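Local coordinates for protein putative TetR family transcriptional regulator (Streptomyces coelicolor A3, PDB 3BQY) that probably binds DNA at cis-regulatory sites as a TetR-type transcriptional regulator, likely acting as a repressor, at residues V8-L12 / A52-M57; F111-V116 / A129-L133. All blocks are in the same frame, centred on the assembly; numbering follows the deposited sequence.

Contact 1 of 2, residues V8-L12 / A52-M57; sequences VQTAL and AMAEHM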
loop_
_atom_site.group_PDB
_atom_site.type_symbol
_atom_site.label_atom_id
_atom_site.label_comp_id
_atom_site.label_asym_id
_atom_site.label_seq_id
_atom_site.Cartn_x
_atom_site.Cartn_y
_atom_site.Cartn_z
ATOM N N VAL A 8 -0.309 25.041 -1.479
ATOM C CA VAL A 8 -0.142 23.644 -1.879
ATOM C C VAL A 8 1.188 23.433 -2.624
ATOM O O VAL A 8 1.897 22.455 -2.385
ATOM C CB VAL A 8 -1.327 23.133 -2.748
ATOM C CG1 VAL A 8 -1.003 21.737 -3.333
ATOM C CG2 VAL A 8 -2.616 23.072 -1.895
ATOM N N GLN A 9 1.533 24.364 -3.506
ATOM C CA GLN A 9 2.776 24.253 -4.263
ATOM C C GLN A 9 3.996 24.340 -3.345
ATOM O O GLN A 9 4.931 23.566 -3.474
ATOM C CB GLN A 9 2.857 25.327 -5.354
ATOM C CG GLN A 9 4.018 25.108 -6.321
ATOM C CD GLN A 9 4.024 23.704 -6.943
ATOM O OE1 GLN A 9 3.140 23.360 -7.728
ATOM N NE2 GLN A 9 5.020 22.886 -6.578
ATOM N N THR A 10 3.978 25.292 -2.426
ATOM C CA THR A 10 5.062 25.436 -1.446
ATOM C C THR A 10 5.223 24.161 -0.597
ATOM O O THR A 10 6.346 23.684 -0.377
ATOM C CB THR A 10 4.870 26.693 -0.588
ATOM O OG1 THR A 10 4.876 27.841 -1.449
ATOM C CG2 THR A 10 6.010 26.851 0.435
ATOM N N ALA A 11 4.097 23.602 -0.158
ATOM C CA ALA A 11 4.087 22.361 0.597
ATOM C C ALA A 11 4.681 21.193 -0.198
ATOM O O ALA A 11 5.496 20.433 0.330
ATOM C CB ALA A 11 2.672 22.050 1.094
ATOM N N LEU A 12 4.313 21.069 -1.479
ATOM C CA LEU A 12 4.917 20.067 -2.355
ATOM C C LEU A 12 6.436 20.280 -2.527
ATOM O O LEU A 12 7.191 19.305 -2.589
ATOM C CB LEU A 12 4.224 20.056 -3.735
ATOM C CG LEU A 12 2.768 19.539 -3.685
ATOM C CD1 LEU A 12 2.070 19.863 -4.997
ATOM C CD2 LEU A 12 2.694 18.034 -3.393
ATOM N N ALA A 52 -5.490 18.176 -0.091
ATOM C CA ALA A 52 -5.344 19.069 -1.246
ATOM C C ALA A 52 -4.084 18.759 -2.080
ATOM O O ALA A 52 -4.127 18.792 -3.320
ATOM C CB ALA A 52 -5.382 20.561 -0.799
HETATM N N MSE A 53 -2.994 18.417 -1.395
HETATM C CA MSE A 53 -1.763 17.977 -2.035
HETATM C C MSE A 53 -1.973 16.711 -2.865
HETATM O O MSE A 53 -1.569 16.661 -4.036
HETATM C CB MSE A 53 -0.667 17.767 -0.990
HETATM C CG MSE A 53 -0.137 19.104 -0.397
HETATM SE SE MSE A 53 0.833 18.783 1.275
HETATM C CE MSE A 53 2.419 18.017 0.461
ATOM N N ALA A 54 -2.630 15.727 -2.266
ATOM C CA ALA A 54 -2.882 14.449 -2.925
ATOM C C ALA A 54 -3.741 14.687 -4.189
ATOM O O ALA A 54 -3.457 14.145 -5.256
ATOM C CB ALA A 54 -3.593 13.506 -1.956
ATOM N N GLU A 55 -4.763 15.530 -4.065
ATOM C CA GLU A 55 -5.669 15.824 -5.176
ATOM C C GLU A 55 -4.903 16.535 -6.310
ATOM O O GLU A 55 -5.072 16.196 -7.472
ATOM C CB GLU A 55 -6.897 16.610 -4.672
ATOM C CG GLU A 55 -7.716 17.290 -5.735
ATOM C CD GLU A 55 -8.591 16.325 -6.541
ATOM O OE1 GLU A 55 -8.608 15.103 -6.275
ATOM O OE2 GLU A 55 -9.250 16.817 -7.475
ATOM N N HIS A 56 -4.016 17.470 -5.966
ATOM C CA HIS A 56 -3.164 18.127 -6.954
ATOM C C HIS A 56 -2.156 17.189 -7.651
ATOM O O HIS A 56 -1.933 17.299 -8.876
ATOM C CB HIS A 56 -2.416 19.301 -6.314
ATOM C CG HIS A 56 -1.667 20.130 -7.308
ATOM N ND1 HIS A 56 -0.301 20.041 -7.478
ATOM C CD2 HIS A 56 -2.103 21.041 -8.208
ATOM C CE1 HIS A 56 0.077 20.889 -8.420
ATOM N NE2 HIS A 56 -0.998 21.501 -8.884
HETATM N N MSE A 57 -1.550 16.264 -6.890
HETATM C CA MSE A 57 -0.577 15.320 -7.437
HETATM C C MSE A 57 -1.165 14.509 -8.576
HETATM O O MSE A 57 -0.449 14.182 -9.520
HETATM C CB MSE A 57 -0.099 14.312 -6.357
HETATM C CG MSE A 57 0.767 14.944 -5.313
HETATM SE SE MSE A 57 1.200 13.489 -4.036
HETATM C CE MSE A 57 2.036 14.623 -2.741
#

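Contact 2 of 2, residues F111-V116 / A129-L133; sequences FADGLV and AARAL. With PO4 (phosphate ion), chain C.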
loop_
_atom_site.group_PDB
_atom_site.type_symbol
_atom_site.label_atom_id
_atom_site.label_comp_id
_atom_site.label_asym_id
_atom_site.label_seq_id
_atom_site.Cartn_x
_atom_site.Cartn_y
_atom_site.Cartn_z
ATOM N N PHE A 111 -10.258 9.762 -12.239
ATOM C CA PHE A 111 -9.375 8.598 -12.437
ATOM C C PHE A 111 -10.189 7.309 -12.213
ATOM O O PHE A 111 -10.161 6.417 -13.047
ATOM C CB PHE A 111 -8.159 8.641 -11.461
ATOM C CG PHE A 111 -7.494 7.308 -11.275
ATOM C CD1 PHE A 111 -6.608 6.818 -12.242
ATOM C CD2 PHE A 111 -7.757 6.530 -10.162
ATOM C CE1 PHE A 111 -5.993 5.566 -12.073
ATOM C CE2 PHE A 111 -7.167 5.283 -10.009
ATOM C CZ PHE A 111 -6.281 4.802 -10.974
ATOM N N ALA A 112 -10.933 7.248 -11.101
ATOM C CA ALA A 112 -11.658 6.033 -10.720
ATOM C C ALA A 112 -12.774 5.757 -11.726
ATOM O O ALA A 112 -12.965 4.620 -12.180
ATOM C CB ALA A 112 -12.252 6.188 -9.306
ATOM N N ASP A 113 -13.544 6.791 -12.032
ATOM C CA ASP A 113 -14.641 6.668 -12.998
ATOM C C ASP A 113 -14.104 6.238 -14.369
ATOM O O ASP A 113 -14.697 5.395 -15.043
ATOM C CB ASP A 113 -15.392 8.020 -13.090
ATOM C CG ASP A 113 -16.666 7.927 -13.922
ATOM O OD1 ASP A 113 -17.619 7.242 -13.511
ATOM O OD2 ASP A 113 -16.711 8.524 -14.995
ATOM N N GLY A 114 -12.969 6.827 -14.773
ATOM C CA GLY A 114 -12.361 6.542 -16.069
ATOM C C GLY A 114 -11.932 5.086 -16.133
ATOM O O GLY A 114 -12.209 4.400 -17.124
ATOM N N LEU A 115 -11.262 4.608 -15.082
ATOM C CA LEU A 115 -10.808 3.198 -15.036
ATOM C C LEU A 115 -11.977 2.212 -15.077
ATOM O O LEU A 115 -11.974 1.261 -15.873
ATOM C CB LEU A 115 -9.923 2.935 -13.802
ATOM C CG LEU A 115 -9.118 1.605 -13.827
ATOM C CD1 LEU A 115 -7.900 1.658 -12.853
ATOM C CD2 LEU A 115 -9.959 0.419 -13.490
ATOM N N VAL A 116 -12.974 2.423 -14.214
ATOM C CA VAL A 116 -14.165 1.567 -14.224
ATOM C C VAL A 116 -14.855 1.612 -15.607
ATOM O O VAL A 116 -15.299 0.568 -16.127
ATOM C CB VAL A 116 -15.160 1.969 -13.081
ATOM C CG1 VAL A 116 -16.474 1.157 -13.184
ATOM C CG2 VAL A 116 -14.507 1.779 -11.673
ATOM N N ALA A 129 -15.741 -4.767 -12.824
ATOM C CA ALA A 129 -15.098 -3.485 -13.131
ATOM C C ALA A 129 -14.795 -2.686 -11.848
ATOM O O ALA A 129 -13.718 -2.111 -11.713
ATOM C CB ALA A 129 -15.962 -2.657 -14.115
ATOM N N ALA A 130 -15.762 -2.606 -10.941
ATOM C CA ALA A 130 -15.548 -1.880 -9.694
ATOM C C ALA A 130 -14.503 -2.567 -8.810
ATOM O O ALA A 130 -13.631 -1.911 -8.242
ATOM C CB ALA A 130 -16.877 -1.731 -8.913
ATOM N N ARG A 131 -14.578 -3.885 -8.706
ATOM C CA ARG A 131 -13.575 -4.595 -7.918
ATOM C C ARG A 131 -12.186 -4.459 -8.528
ATOM O O ARG A 131 -11.192 -4.382 -7.811
ATOM C CB ARG A 131 -13.983 -6.064 -7.741
ATOM C CG ARG A 131 -15.142 -6.210 -6.756
ATOM C CD ARG A 131 -15.520 -7.650 -6.488
ATOM N NE ARG A 131 -15.923 -8.374 -7.701
ATOM C CZ ARG A 131 -17.178 -8.679 -8.019
ATOM N NH1 ARG A 131 -18.184 -8.315 -7.211
ATOM N NH2 ARG A 131 -17.418 -9.363 -9.146
ATOM N N ALA A 132 -12.109 -4.425 -9.861
ATOM C CA ALA A 132 -10.828 -4.260 -10.550
ATOM C C ALA A 132 -10.214 -2.887 -10.226
ATOM O O ALA A 132 -9.005 -2.761 -10.085
ATOM C CB ALA A 132 -11.016 -4.385 -12.082
ATOM N N LEU A 133 -11.056 -1.863 -10.114
ATOM C CA LEU A 133 -10.571 -0.539 -9.747
ATOM C C LEU A 133 -9.796 -0.643 -8.441
ATOM O O LEU A 133 -8.654 -0.156 -8.369
ATOM C CB LEU A 133 -11.748 0.460 -9.609
ATOM C CG LEU A 133 -11.446 1.744 -8.798
ATOM C CD1 LEU A 133 -10.408 2.587 -9.557
ATOM C CD2 LEU A 133 -12.785 2.510 -8.499
HETATM P P PO4 C . -18.513 -6.769 -3.477
HETATM O O1 PO4 C . -19.110 -7.651 -2.405
HETATM O O2 PO4 C . -17.005 -6.881 -3.395
HETATM O O3 PO4 C . -18.966 -7.215 -4.844
HETATM O O4 PO4 C . -18.933 -5.357 -3.230
#

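Contact 1 of 2, residues V8-L12 / A52-M57
Leu-12 has CG beside its backbone N and opposite the carbonyl carbon (chi1 -68°), and this carries its two methyls to His-56, Met-53 and Met-57. Val-8 has CG1 turned opposite the backbone N, toward CA and CG of Met-53 and CB of His-56, while CG2 faces Ala-52. This is the N-terminal domain of a TetR-type regulator. Segments 8-12 and 52-57, on helices 4-18 and 46-57, run at 86° to each other. These helices precede and follow the predicted helix-turn-helix in the chain.

The core is apolar. CG2 of Val-8 lies 3.9 Å from CB of Ala-52, and CG1 of Val-8 packs 4.0 Å from CG of Met-53. Met-53, a selenomethionine, bends at its last torsion, and its SE comes 3.8 Å from CB of Ala-11. CD2 of Leu-12 touches the methyl ends of both selenomethionines, 3.9 Å from CE of Met-53 and 3.5 Å from CE of Met-57. With an alanine here both CD1 and CD2 would be missing, which would probably leave a gap beside the CE methyls of Met-53 and Met-57 and the His-56 ring freer to turn. Leu-23 also packs on Met-53, and Phe-43 on Val-8, so residues between the two helices join the same core.

At the exposed margin the Gln-9 amide stands 78° from the imidazole plane of His-56. CD1 of Leu-12 approaches that ring obliquely, 3.4 Å from ND1 of His-56.

Contact 2 of 2, residues F111-V116 / A129-L133
Leu-133 is the knob of this contact. Its side chain sits in a hole formed by Phe-111, Ala-112, Leu-115 and Val-116, so helix 126-151 packs into helix 106-121. In this C-terminal domain of the TetR family the axes of 111-116 and 129-133 come within 9.3 Å, with 131° between their directions.

The apolar contacts come first. CG of Leu-133 is opposite its backbone N (chi1 161°), which sends both methyls into the hole. CD2 of Leu-133 lies 3.7 Å from CG2 of Val-116 and 3.8 Å from CB of Ala-112. CD1 of Leu-133 lies 3.8 Å from CA of Ala-112 and meets the Phe-111 ring obliquely at CE2. Leu-115 reaches back over the other backbone, with its CD2 3.9 Å from CA of Leu-133. Nearer the turn between the helices, CG1 of Val-116 packs 4.0 Å from CB of Ala-129. Leu-80 and Leu-84 of helix 73-89 also touch Phe-111.

The polar contacts lie away from this core. NH1 of Arg-131 donates a bent hydrogen bond to O3 of a phosphate ion, 2.7 Å long with an angle of 137° at the hydrogen. O3 lies at the guanidinium edge, in its plane. NH2 of Arg-131 forms a salt bridge with Asp-128. Asp-113 bonds to Leu-176 N of the second subunit.

Between these segments the contact is thus apolar packing, and Leu-133 also touches Leu-183 of the second subunit. The charged groups are additional: Asp-113 serves the dimer, and Arg-131 binds an anion probably from the crystallisation liquor.

The two contacts follow one another along the chain: contact 1 closes before contact 2 opens. They share no helix. Contact 1 joins helices 4-18 and 46-57 of the N-terminal part, which holds the predicted DNA-binding motif. Contact 2 joins helices 106-121 and 126-151 of the C-terminal domain. Their centres lie 24 Å apart and their nearest atoms about 8 Å apart, without touching. Glu-55 links the two regions, since it bonds to Asn-107 at the start of the helix that carries 111-116. No other chain touches the segments of contact 1, whereas contact 2 borders the second subunit. This fits the TetR plan of a probable DNA-reading head on a dimeric body.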